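Local coordinates for protein prolyl-tRNA synthetase (Naegleria fowleri, PDB 6UYH) that probably charges tRNA(Pro) with proline at the expense of ATP, as a class II aminoacyl-tRNA synthetase, and here binds the inhibitor halofuginone together with the ATP analogue AMPPNP, at residues L138-L142 with H171-K175; A180-V184 with T238-L242; H241-S247 with F263-S268. The contacts are given in a common frame with arbitrary orientation. Residue numbers count along the deposited sequence, not the author numbering.

Overall arrangement
All three contacts lie in the class II core domain, in and against one antiparallel region of its sheet. Interaction 1 joins strands 140-149 and 164-174. Interaction 3 joins strands 232-243 and 261-272. Strand 164-174 is also paired with 261-272, so the four strands run side by side. Interaction 2 packs helix 177-198, which follows strand 164-174 in the chain, onto strand 232-243. Centres are about 11 Å apart for interactions 1 and 2, and about 9 Å for 1 and 3 and for 2 and 3. Interaction 1 comes first along the chain; interactions 2 and 3 share His241 and Leu242. The helix covers one face, while His171, His240 and Ser268 belong to the halofuginone pocket.

Interaction 1. Residues L138-L142 with H171-K175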
loop_
_atom_site.group_PDB
_atom_site.type_symbol
_atom_site.label_atom_id
_atom_site.label_comp_id
_atom_site.label_asym_id
_atom_site.label_seq_id
_atom_site.Cartn_x
_atom_site.Cartn_y
_atom_site.Cartn_z
ATOM N N LEU A 138 -2.241 5.252 -26.442
ATOM C CA LEU A 138 -3.426 5.664 -25.719
ATOM C C LEU A 138 -4.515 4.603 -25.839
ATOM O O LEU A 138 -4.611 3.926 -26.864
ATOM C CB LEU A 138 -3.949 7.003 -26.258
ATOM C CG LEU A 138 -2.976 8.165 -26.080
ATOM C CD1 LEU A 138 -3.442 9.366 -26.881
ATOM C CD2 LEU A 138 -2.830 8.522 -24.608
ATOM N N PRO A 139 -5.356 4.437 -24.810
ATOM C CA PRO A 139 -5.313 5.211 -23.567
ATOM C C PRO A 139 -4.220 4.753 -22.620
ATOM O O PRO A 139 -3.803 3.589 -22.675
ATOM C CB PRO A 139 -6.697 4.970 -22.960
ATOM C CG PRO A 139 -7.101 3.627 -23.486
ATOM C CD PRO A 139 -6.524 3.538 -24.868
ATOM N N LEU A 140 -3.727 5.689 -21.813
ATOM C CA LEU A 140 -2.810 5.409 -20.715
ATOM C C LEU A 140 -3.571 5.658 -19.424
ATOM O O LEU A 140 -4.061 6.767 -19.199
ATOM C CB LEU A 140 -1.564 6.296 -20.777
ATOM C CG LEU A 140 -0.601 6.201 -19.583
ATOM C CD1 LEU A 140 -0.034 4.793 -19.448
ATOM C CD2 LEU A 140 0.527 7.227 -19.693
ATOM N N LYS A 141 -3.667 4.636 -18.577
ATOM C CA LYS A 141 -4.519 4.699 -17.392
ATOM C C LYS A 141 -3.748 4.118 -16.217
ATOM O O LYS A 141 -3.556 2.904 -16.149
ATOM C CB LYS A 141 -5.826 3.938 -17.627
ATOM C CG LYS A 141 -6.503 4.368 -18.936
ATOM C CD LYS A 141 -7.989 4.136 -18.952
ATOM C CE LYS A 141 -8.316 2.750 -19.400
ATOM N NZ LYS A 141 -9.748 2.652 -19.811
ATOM N N LEU A 142 -3.310 4.976 -15.305
ATOM C CA LEU A 142 -2.490 4.557 -14.176
ATOM C C LEU A 142 -3.148 4.977 -12.870
ATOM O O LEU A 142 -3.886 5.962 -12.813
ATOM C CB LEU A 142 -1.090 5.161 -14.271
ATOM C CG LEU A 142 -0.325 4.872 -15.573
ATOM C CD1 LEU A 142 1.043 5.557 -15.561
ATOM C CD2 LEU A 142 -0.176 3.361 -15.833
ATOM N N HIS A 171 -5.000 8.642 -12.943
ATOM C CA HIS A 171 -4.663 9.654 -13.943
ATOM C C HIS A 171 -4.696 8.964 -15.297
ATOM O O HIS A 171 -3.881 8.070 -15.555
ATOM C CB HIS A 171 -3.278 10.251 -13.670
ATOM C CG HIS A 171 -3.173 10.958 -12.356
ATOM N ND1 HIS A 171 -3.270 12.329 -12.243
ATOM C CD2 HIS A 171 -2.988 10.489 -11.097
ATOM C CE1 HIS A 171 -3.153 12.675 -10.974
ATOM N NE2 HIS A 171 -2.979 11.579 -10.256
ATOM N N SER A 172 -5.624 9.365 -16.164
ATOM C CA SER A 172 -5.778 8.727 -17.460
ATOM C C SER A 172 -5.633 9.744 -18.585
ATOM O O SER A 172 -5.956 10.922 -18.421
ATOM C CB SER A 172 -7.134 8.036 -17.567
ATOM O OG SER A 172 -7.215 6.979 -16.632
ATOM N N ALA A 173 -5.153 9.264 -19.730
ATOM C CA ALA A 173 -5.003 10.060 -20.944
ATOM C C ALA A 173 -5.651 9.327 -22.110
ATOM O O ALA A 173 -5.513 8.107 -22.229
ATOM C CB ALA A 173 -3.517 10.318 -21.251
ATOM N N PHE A 174 -6.319 10.081 -22.986
ATOM C CA PHE A 174 -7.109 9.528 -24.083
ATOM C C PHE A 174 -6.867 10.323 -25.354
ATOM O O PHE A 174 -6.460 11.488 -25.320
ATOM C CB PHE A 174 -8.614 9.561 -23.782
ATOM C CG PHE A 174 -8.995 8.823 -22.532
ATOM C CD1 PHE A 174 -9.399 7.496 -22.590
ATOM C CD2 PHE A 174 -8.961 9.458 -21.308
ATOM C CE1 PHE A 174 -9.767 6.815 -21.439
ATOM C CE2 PHE A 174 -9.317 8.784 -20.147
ATOM C CZ PHE A 174 -9.723 7.460 -20.217
ATOM N N LYS A 175 -7.167 9.690 -26.487
ATOM C CA LYS A 175 -7.072 10.389 -27.760
ATOM C C LYS A 175 -8.272 11.289 -28.032
ATOM O O LYS A 175 -8.162 12.201 -28.854
ATOM C CB LYS A 175 -6.906 9.385 -28.906
ATOM C CG LYS A 175 -8.139 8.544 -29.190
ATOM C CD LYS A 175 -7.885 7.566 -30.336
ATOM C CE LYS A 175 -9.103 6.694 -30.606
ATOM N NZ LYS A 175 -8.808 5.607 -31.581
#
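This is an antiparallel strand pairing in the sheet of the class II synthetase core. It joins the start of strand 140-149 to the end of strand 164-174. The short axes lie 4.7 Å apart at 175°. Two hydrogen-bonded pairs flank one non-hydrogen-bonded pair. Leu140 N donates to Ala173 O at 3.0 Å, and Ala173 N to Leu140 O at 2.8 Å. Leu142 N reaches His171 O at 3.2 Å, and His171 N reaches Leu142 O at 2.9 Å. Between them, Lys141 and Ser172 approach to 4.2 Å (CA to CA). Before the strand, a cis peptide precedes Pro139. Pro139 CB packs on Phe174 CD1 at 3.7 Å, and Leu138 CD2 meets Ala173 CB at 3.9 Å. The face of Lys141, Ser172 and Phe174 turns to helix 177-198, where Ser172 OG bonds Glu183. The face of Leu142 and His171 turns to helix 121-131, where His171 ND1 bonds Tyr125. His171 also touches the bound halofuginone. Strand 261-272 pairs with the far edge of 171-174.

Interaction 2. Residues A180-V184 with T238-L242; sequences ADEEV and TSHHL. With HFG (7-bromo-6-chloro-3-{3-[(2R,3S)-3-hydroxypiperidin-2-yl]-2-oxopropyl}quinazolin-4(3H)-one), chain D; ANP (phosphoaminophosphonic acid-adenylate ester), chain C.
Segment 238-242 of strand 232-243 serves two sides: its serine ties down a helix while alternate residues reach the bound ligands. Residues 180-184 are helical (Val184 N to Ala180 O 3.1 Å) and 238-241 extended. They run nearly antiparallel, at 172°, with short axes 8.2 Å apart. Ser239 OG (chi1 t) donates to Val184 O at 3.0 Å, and their CA atoms are nearest, 5.7 Å apart. Val184 (chi1 t) points to the strand, Val184 CG2 3.8 Å from His241 CB. His241 (chi1 t, chi2 52°) extends toward Ala180 and Asp181. His241 CE1 lies 3.6 Å from Ala180 CB, and Asp181 OD1 sits over one ring face, 3.8 Å from His241 CD2. Asp181 OD1 is hydrogen-bonded to Tyr219, OD2 salt-bridged to Lys177, and His241 ND1 hydrogen-bonded to Asn267 OD1. His240 (chi1 m) points away, and its NE2 donates to HFG O7' at 2.8 Å. Thr238 OG1 hydrogen-bonds ANP O3' at 2.6 Å. A helix-backed antiparallel strand lining the active site typifies the class II catalytic core.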
loop_
_atom_site.group_PDB
_atom_site.type_symbol
_atom_site.label_atom_id
_atom_site.label_comp_id
_atom_site.label_asym_id
_atom_site.label_seq_id
_atom_site.Cartn_x
_atom_site.Cartn_y
_atom_site.Cartn_z
ATOM N N ALA A 180 -12.684 10.138 -22.727
ATOM C CA ALA A 180 -12.394 10.688 -21.410
ATOM C C ALA A 180 -13.684 10.931 -20.629
ATOM O O ALA A 180 -13.803 10.516 -19.471
ATOM C CB ALA A 180 -11.577 11.970 -21.554
ATOM N N ASP A 181 -14.675 11.566 -21.265
ATOM C CA ASP A 181 -15.977 11.773 -20.626
ATOM C C ASP A 181 -16.525 10.469 -20.059
ATOM O O ASP A 181 -16.975 10.416 -18.913
ATOM C CB ASP A 181 -16.985 12.353 -21.631
ATOM C CG ASP A 181 -16.754 13.824 -21.943
ATOM O OD1 ASP A 181 -16.119 14.542 -21.144
ATOM O OD2 ASP A 181 -17.241 14.265 -22.999
ATOM N N GLU A 182 -16.476 9.397 -20.857
ATOM C CA GLU A 182 -17.026 8.115 -20.421
ATOM C C GLU A 182 -16.342 7.611 -19.156
ATOM O O GLU A 182 -17.001 7.079 -18.253
ATOM C CB GLU A 182 -16.902 7.076 -21.540
ATOM C CG GLU A 182 -17.452 5.708 -21.160
ATOM C CD GLU A 182 -16.974 4.593 -22.079
ATOM O OE1 GLU A 182 -16.224 4.881 -23.037
ATOM O OE2 GLU A 182 -17.347 3.426 -21.836
ATOM N N GLU A 183 -15.021 7.764 -19.068
ATOM C CA GLU A 183 -14.320 7.278 -17.882
ATOM C C GLU A 183 -14.688 8.085 -16.638
ATOM O O GLU A 183 -14.832 7.516 -15.551
ATOM C CB GLU A 183 -12.809 7.308 -18.083
ATOM C CG GLU A 183 -12.089 6.770 -16.832
ATOM C CD GLU A 183 -10.606 7.075 -16.771
ATOM O OE1 GLU A 183 -10.235 8.256 -16.627
ATOM O OE2 GLU A 183 -9.805 6.125 -16.841
ATOM N N VAL A 184 -14.840 9.411 -16.771
ATOM C CA VAL A 184 -15.197 10.232 -15.609
ATOM C C VAL A 184 -16.401 9.640 -14.884
ATOM O O VAL A 184 -16.396 9.466 -13.656
ATOM C CB VAL A 184 -15.478 11.686 -16.035
ATOM C CG1 VAL A 184 -16.085 12.468 -14.839
ATOM C CG2 VAL A 184 -14.212 12.359 -16.534
ATOM N N THR A 238 -13.894 12.307 -5.874
ATOM C CA THR A 238 -13.869 13.327 -6.913
ATOM C C THR A 238 -13.415 12.714 -8.227
ATOM O O THR A 238 -12.467 11.936 -8.247
ATOM C CB THR A 238 -12.926 14.459 -6.508
ATOM O OG1 THR A 238 -13.222 14.869 -5.165
ATOM C CG2 THR A 238 -13.125 15.633 -7.410
ATOM N N SER A 239 -14.066 13.084 -9.332
ATOM C CA SER A 239 -13.648 12.591 -10.645
ATOM C C SER A 239 -13.698 13.744 -11.646
ATOM O O SER A 239 -14.779 14.265 -11.943
ATOM C CB SER A 239 -14.532 11.420 -11.083
ATOM O OG SER A 239 -14.097 10.873 -12.314
ATOM N N HIS A 240 -12.529 14.148 -12.147
ATOM C CA HIS A 240 -12.363 15.327 -12.994
ATOM C C HIS A 240 -12.187 14.935 -14.449
ATOM O O HIS A 240 -11.427 14.014 -14.756
ATOM C CB HIS A 240 -11.109 16.126 -12.624
ATOM C CG HIS A 240 -10.992 16.487 -11.183
ATOM N ND1 HIS A 240 -11.740 17.488 -10.605
ATOM C CD2 HIS A 240 -10.174 16.015 -10.213
ATOM C CE1 HIS A 240 -11.409 17.599 -9.332
ATOM N NE2 HIS A 240 -10.457 16.721 -9.071
ATOM N N HIS A 241 -12.813 15.695 -15.349
ATOM C CA HIS A 241 -12.337 15.779 -16.724
ATOM C C HIS A 241 -11.406 16.983 -16.831
ATOM O O HIS A 241 -11.823 18.123 -16.589
ATOM C CB HIS A 241 -13.486 15.891 -17.721
ATOM C CG HIS A 241 -13.027 16.011 -19.146
ATOM N ND1 HIS A 241 -12.134 15.125 -19.715
ATOM C CD2 HIS A 241 -13.319 16.916 -20.107
ATOM C CE1 HIS A 241 -11.898 15.480 -20.965
ATOM N NE2 HIS A 241 -12.607 16.564 -21.230
ATOM N N LEU A 242 -10.145 16.731 -17.164
ATOM C CA LEU A 242 -9.147 17.788 -17.235
ATOM C C LEU A 242 -9.048 18.393 -18.628
ATOM O O LEU A 242 -8.330 19.383 -18.814
ATOM C CB LEU A 242 -7.779 17.249 -16.783
ATOM C CG LEU A 242 -7.696 16.564 -15.409
ATOM C CD1 LEU A 242 -6.292 15.977 -15.192
ATOM C CD2 LEU A 242 -8.055 17.533 -14.279
HETATM O "O4'" HFG D . -5.620 17.151 -5.892
HETATM C C21 HFG D . -6.390 17.813 -6.558
HETATM C "C3'" HFG D . -6.956 17.306 -7.864
HETATM C "C2'" HFG D . -7.035 15.781 -8.011
HETATM N "N1'" HFG D . -5.709 15.150 -8.068
HETATM C "C6'" HFG D . -5.797 13.714 -8.359
HETATM C "C5'" HFG D . -6.606 12.977 -7.324
HETATM C "C4'" HFG D . -7.985 13.623 -7.162
HETATM C C39 HFG D . -7.859 15.114 -6.908
HETATM O "O7'" HFG D . -9.162 15.703 -6.847
HETATM C "C1'" HFG D . -6.818 19.220 -6.115
HETATM N N3 HFG D . -5.860 19.817 -5.188
HETATM C C4 HFG D . -4.615 20.177 -5.687
HETATM O O11 HFG D . -4.346 20.044 -6.867
HETATM C C10 HFG D . -3.687 20.671 -4.662
HETATM C C5 HFG D . -2.404 21.083 -5.018
HETATM C C2 HFG D . -6.169 19.933 -3.860
HETATM N N1 HFG D . -5.382 20.343 -2.931
HETATM C C9 HFG D . -4.095 20.710 -3.326
HETATM C C8 HFG D . -3.193 21.109 -2.340
HETATM C C7 HFG D . -1.912 21.488 -2.709
HETATM BR BR1 HFG D . -0.684 21.922 -1.335
HETATM C C6 HFG D . -1.532 21.506 -4.034
HETATM CL CL1 HFG D . 0.027 22.108 -4.511
HETATM P PG ANP C . -11.758 19.548 0.469
HETATM O O1G ANP C . -12.674 20.679 0.412
HETATM O O2G ANP C . -10.368 20.065 1.035
HETATM O O3G ANP C . -12.427 18.480 1.418
HETATM P PB ANP C . -10.253 18.911 -2.043
HETATM O O1B ANP C . -10.555 19.655 -3.257
HETATM O O2B ANP C . -9.018 19.550 -1.338
HETATM N N3B ANP C . -11.524 18.852 -1.000
HETATM P PA ANP C . -9.204 16.692 -3.574
HETATM O O1A ANP C . -9.970 16.800 -4.834
HETATM O O2A ANP C . -7.844 17.287 -3.729
HETATM O O3A ANP C . -9.921 17.430 -2.364
HETATM O "O5'" ANP C . -9.024 15.202 -2.992
HETATM C "C5'" ANP C . -9.692 13.995 -3.427
HETATM C "C4'" ANP C . -10.537 13.513 -2.277
HETATM O "O4'" ANP C . -9.706 13.309 -1.112
HETATM C "C3'" ANP C . -11.578 14.528 -1.833
HETATM O "O3'" ANP C . -12.758 14.413 -2.620
HETATM C "C2'" ANP C . -11.820 14.146 -0.372
HETATM O "O2'" ANP C . -12.858 13.179 -0.278
HETATM C "C1'" ANP C . -10.450 13.587 0.063
HETATM N N9 ANP C . -9.676 14.505 0.889
HETATM C C8 ANP C . -9.293 15.783 0.573
HETATM N N7 ANP C . -8.594 16.381 1.507
HETATM C C5 ANP C . -8.509 15.426 2.513
HETATM C C6 ANP C . -7.897 15.437 3.779
HETATM N N6 ANP C . -7.177 16.457 4.252
HETATM N N1 ANP C . -8.030 14.332 4.547
HETATM C C2 ANP C . -8.705 13.287 4.059
HETATM N N3 ANP C . -9.307 13.155 2.876
HETATM C C4 ANP C . -9.175 14.268 2.146
#

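Interaction 3. Residues H241-S247 with F263-S268; sequences HLGQNFS and FAYQNS. With HFG (7-bromo-6-chloro-3-{3-[(2R,3S)-3-hydroxypiperidin-2-yl]-2-oxopropyl}quinazolin-4(3H)-one), chain D.
Strand 241-243 lies antiparallel to strand 265-268, with axes 4.6 Å apart at 154°. A classic beta bulge sets Leu242 and Gly243 opposite Gln266: Leu242 N donates to Gln266 O at 2.7 Å, and Gln266 N to Gly243 O at 3.0 Å. Gly243 has positive phi (57°), as suits the type II' turn Leu242-Asn245, closed by Asn245 N to Leu242 O at 3.1 Å. Helix 245-250 follows, with Gln244 at the N-cap position.

His241 (chi1 t) and Asn267 (chi1 m) form a non-hydrogen-bonded pair, yet their side chains bond, His241 ND1 to Asn267 OD1 at 3.0 Å. Gln244 (m, t) lays its CG over the Tyr265 ring face, 3.9 Å from the centroid, in a CH-pi contact. With chi3 -40°, Gln244 NE2 donates to Phe263 O at 3.0 Å. Ser247 OG (chi1 p) donates a hydrogen bond to Ala264 O at 2.7 Å. Gln266 (m, t, chi3 -88°) aims OE1 at a water, 2.7 Å away; that water also bonds Gly243 O (2.8 Å) and Ser247 N (2.9 Å). Leu242 (m, t) places CD1 3.8 Å from Ser268 OG. Ser268 (chi1 p) reaches the halofuginone pocket, OG 3.8 Å from HFG C6'.

Strand 164-174 pairs with the other edge of 265-268. Leu242, Gln266 and Ser268 touch Tyr125 of helix 121-131, while His241 packs against helix 177-198 and Asn267 ND2 is hydrogen-bonded there to Ala180 O and Glu183 OE1.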
loop_
_atom_site.group_PDB
_atom_site.type_symbol
_atom_site.label_atom_id
_atom_site.label_comp_id
_atom_site.label_asym_id
_atom_site.label_seq_id
_atom_site.Cartn_x
_atom_site.Cartn_y
_atom_site.Cartn_z
ATOM N N HIS A 241 -12.813 15.695 -15.349
ATOM C CA HIS A 241 -12.337 15.779 -16.724
ATOM C C HIS A 241 -11.406 16.983 -16.831
ATOM O O HIS A 241 -11.823 18.123 -16.589
ATOM C CB HIS A 241 -13.486 15.891 -17.721
ATOM C CG HIS A 241 -13.027 16.011 -19.146
ATOM N ND1 HIS A 241 -12.134 15.125 -19.715
ATOM C CD2 HIS A 241 -13.319 16.916 -20.107
ATOM C CE1 HIS A 241 -11.898 15.480 -20.965
ATOM N NE2 HIS A 241 -12.607 16.564 -21.230
ATOM N N LEU A 242 -10.145 16.731 -17.164
ATOM C CA LEU A 242 -9.147 17.788 -17.235
ATOM C C LEU A 242 -9.048 18.393 -18.628
ATOM O O LEU A 242 -8.330 19.383 -18.814
ATOM C CB LEU A 242 -7.779 17.249 -16.783
ATOM C CG LEU A 242 -7.696 16.564 -15.409
ATOM C CD1 LEU A 242 -6.292 15.977 -15.192
ATOM C CD2 LEU A 242 -8.055 17.533 -14.279
ATOM N N GLY A 243 -9.786 17.851 -19.593
ATOM C CA GLY A 243 -9.696 18.323 -20.957
ATOM C C GLY A 243 -8.274 18.224 -21.456
ATOM O O GLY A 243 -7.575 17.231 -21.225
ATOM N N GLN A 244 -7.830 19.282 -22.132
ATOM C CA GLN A 244 -6.453 19.409 -22.588
ATOM C C GLN A 244 -5.678 20.436 -21.769
ATOM O O GLN A 244 -4.618 20.901 -22.201
ATOM C CB GLN A 244 -6.428 19.767 -24.074
ATOM C CG GLN A 244 -7.079 18.711 -24.963
ATOM C CD GLN A 244 -7.250 19.171 -26.396
ATOM O OE1 GLN A 244 -7.592 20.325 -26.648
ATOM N NE2 GLN A 244 -7.004 18.270 -27.345
ATOM N N ASN A 245 -6.185 20.786 -20.586
ATOM C CA ASN A 245 -5.552 21.822 -19.776
ATOM C C ASN A 245 -4.154 21.417 -19.330
ATOM O O ASN A 245 -3.218 22.225 -19.391
ATOM C CB ASN A 245 -6.430 22.138 -18.565
ATOM C CG ASN A 245 -7.768 22.734 -18.964
ATOM O OD1 ASN A 245 -7.851 23.503 -19.921
ATOM N ND2 ASN A 245 -8.819 22.380 -18.240
ATOM N N PHE A 246 -3.990 20.175 -18.871
ATOM C CA PHE A 246 -2.676 19.721 -18.436
ATOM C C PHE A 246 -1.827 19.225 -19.597
ATOM O O PHE A 246 -0.595 19.312 -19.533
ATOM C CB PHE A 246 -2.811 18.629 -17.371
ATOM C CG PHE A 246 -3.099 19.169 -15.995
ATOM C CD1 PHE A 246 -4.404 19.394 -15.583
ATOM C CD2 PHE A 246 -2.062 19.475 -15.124
ATOM C CE1 PHE A 246 -4.671 19.900 -14.321
ATOM C CE2 PHE A 246 -2.324 19.976 -13.862
ATOM C CZ PHE A 246 -3.629 20.186 -13.459
ATOM N N SER A 247 -2.446 18.714 -20.663
ATOM C CA SER A 247 -1.645 18.266 -21.795
ATOM C C SER A 247 -1.027 19.445 -22.534
ATOM O O SER A 247 0.056 19.313 -23.113
ATOM C CB SER A 247 -2.480 17.396 -22.731
ATOM O OG SER A 247 -3.664 18.044 -23.138
ATOM N N PHE A 263 -3.235 17.240 -28.725
ATOM C CA PHE A 263 -3.060 17.141 -27.283
ATOM C C PHE A 263 -3.980 16.065 -26.721
ATOM O O PHE A 263 -5.143 15.953 -27.125
ATOM C CB PHE A 263 -3.368 18.480 -26.613
ATOM C CG PHE A 263 -2.365 19.550 -26.901
ATOM C CD1 PHE A 263 -1.118 19.521 -26.304
ATOM C CD2 PHE A 263 -2.679 20.603 -27.749
ATOM C CE1 PHE A 263 -0.191 20.509 -26.554
ATOM C CE2 PHE A 263 -1.757 21.598 -28.008
ATOM C CZ PHE A 263 -0.513 21.557 -27.413
ATOM N N ALA A 264 -3.454 15.268 -25.791
ATOM C CA ALA A 264 -4.262 14.232 -25.165
ATOM C C ALA A 264 -5.353 14.851 -24.298
ATOM O O ALA A 264 -5.197 15.941 -23.743
ATOM C CB ALA A 264 -3.390 13.306 -24.307
ATOM N N TYR A 265 -6.469 14.139 -24.189
ATOM C CA TYR A 265 -7.490 14.443 -23.199
ATOM C C TYR A 265 -7.185 13.654 -21.935
ATOM O O TYR A 265 -6.797 12.483 -22.007
ATOM C CB TYR A 265 -8.876 14.091 -23.730
ATOM C CG TYR A 265 -9.329 15.036 -24.824
ATOM C CD1 TYR A 265 -10.165 16.107 -24.531
ATOM C CD2 TYR A 265 -8.893 14.875 -26.130
ATOM C CE1 TYR A 265 -10.577 16.988 -25.522
ATOM C CE2 TYR A 265 -9.302 15.754 -27.131
ATOM C CZ TYR A 265 -10.140 16.809 -26.812
ATOM O OH TYR A 265 -10.553 17.688 -27.787
ATOM N N GLN A 266 -7.325 14.303 -20.778
ATOM C CA GLN A 266 -6.968 13.673 -19.513
ATOM C C GLN A 266 -8.088 13.778 -18.494
ATOM O O GLN A 266 -8.903 14.707 -18.523
ATOM C CB GLN A 266 -5.716 14.285 -18.892
ATOM C CG GLN A 266 -4.439 13.979 -19.657
ATOM C CD GLN A 266 -3.276 14.773 -19.123
ATOM O OE1 GLN A 266 -3.037 15.902 -19.555
ATOM N NE2 GLN A 266 -2.555 14.201 -18.158
ATOM N N ASN A 267 -8.098 12.804 -17.584
ATOM C CA ASN A 267 -8.900 12.812 -16.368
ATOM C C ASN A 267 -7.984 12.556 -15.178
ATOM O O ASN A 267 -6.900 11.985 -15.323
ATOM C CB ASN A 267 -9.973 11.715 -16.359
ATOM C CG ASN A 267 -10.900 11.778 -17.538
ATOM O OD1 ASN A 267 -11.176 12.850 -18.093
ATOM N ND2 ASN A 267 -11.422 10.618 -17.916
ATOM N N SER A 268 -8.447 12.942 -13.988
ATOM C CA SER A 268 -7.884 12.405 -12.750
ATOM C C SER A 268 -9.004 12.258 -11.731
ATOM O O SER A 268 -10.052 12.897 -11.836
ATOM C CB SER A 268 -6.730 13.272 -12.201
ATOM O OG SER A 268 -7.192 14.534 -11.758
HETATM O "O4'" HFG D . -5.620 17.151 -5.892
HETATM C C21 HFG D . -6.390 17.813 -6.558
HETATM C "C3'" HFG D . -6.956 17.306 -7.864
HETATM C "C2'" HFG D . -7.035 15.781 -8.011
HETATM N "N1'" HFG D . -5.709 15.150 -8.068
HETATM C "C6'" HFG D . -5.797 13.714 -8.359
HETATM C "C5'" HFG D . -6.606 12.977 -7.324
HETATM C "C4'" HFG D . -7.985 13.623 -7.162
HETATM C C39 HFG D . -7.859 15.114 -6.908
HETATM O "O7'" HFG D . -9.162 15.703 -6.847
HETATM C "C1'" HFG D . -6.818 19.220 -6.115
HETATM N N3 HFG D . -5.860 19.817 -5.188
HETATM C C4 HFG D . -4.615 20.177 -5.687
HETATM O O11 HFG D . -4.346 20.044 -6.867
HETATM C C10 HFG D . -3.687 20.671 -4.662
HETATM C C5 HFG D . -2.404 21.083 -5.018
HETATM C C2 HFG D . -6.169 19.933 -3.860
HETATM N N1 HFG D . -5.382 20.343 -2.931
HETATM C C9 HFG D . -4.095 20.710 -3.326
HETATM C C8 HFG D . -3.193 21.109 -2.340
HETATM C C7 HFG D . -1.912 21.488 -2.709
HETATM BR BR1 HFG D . -0.684 21.922 -1.335
HETATM C C6 HFG D . -1.532 21.506 -4.034
HETATM CL CL1 HFG D . 0.027 22.108 -4.511
HETATM O O HOH W 1 -5.061 17.660 -19.969
HETATM O O HOH W 2 -5.174 18.818 -30.113
#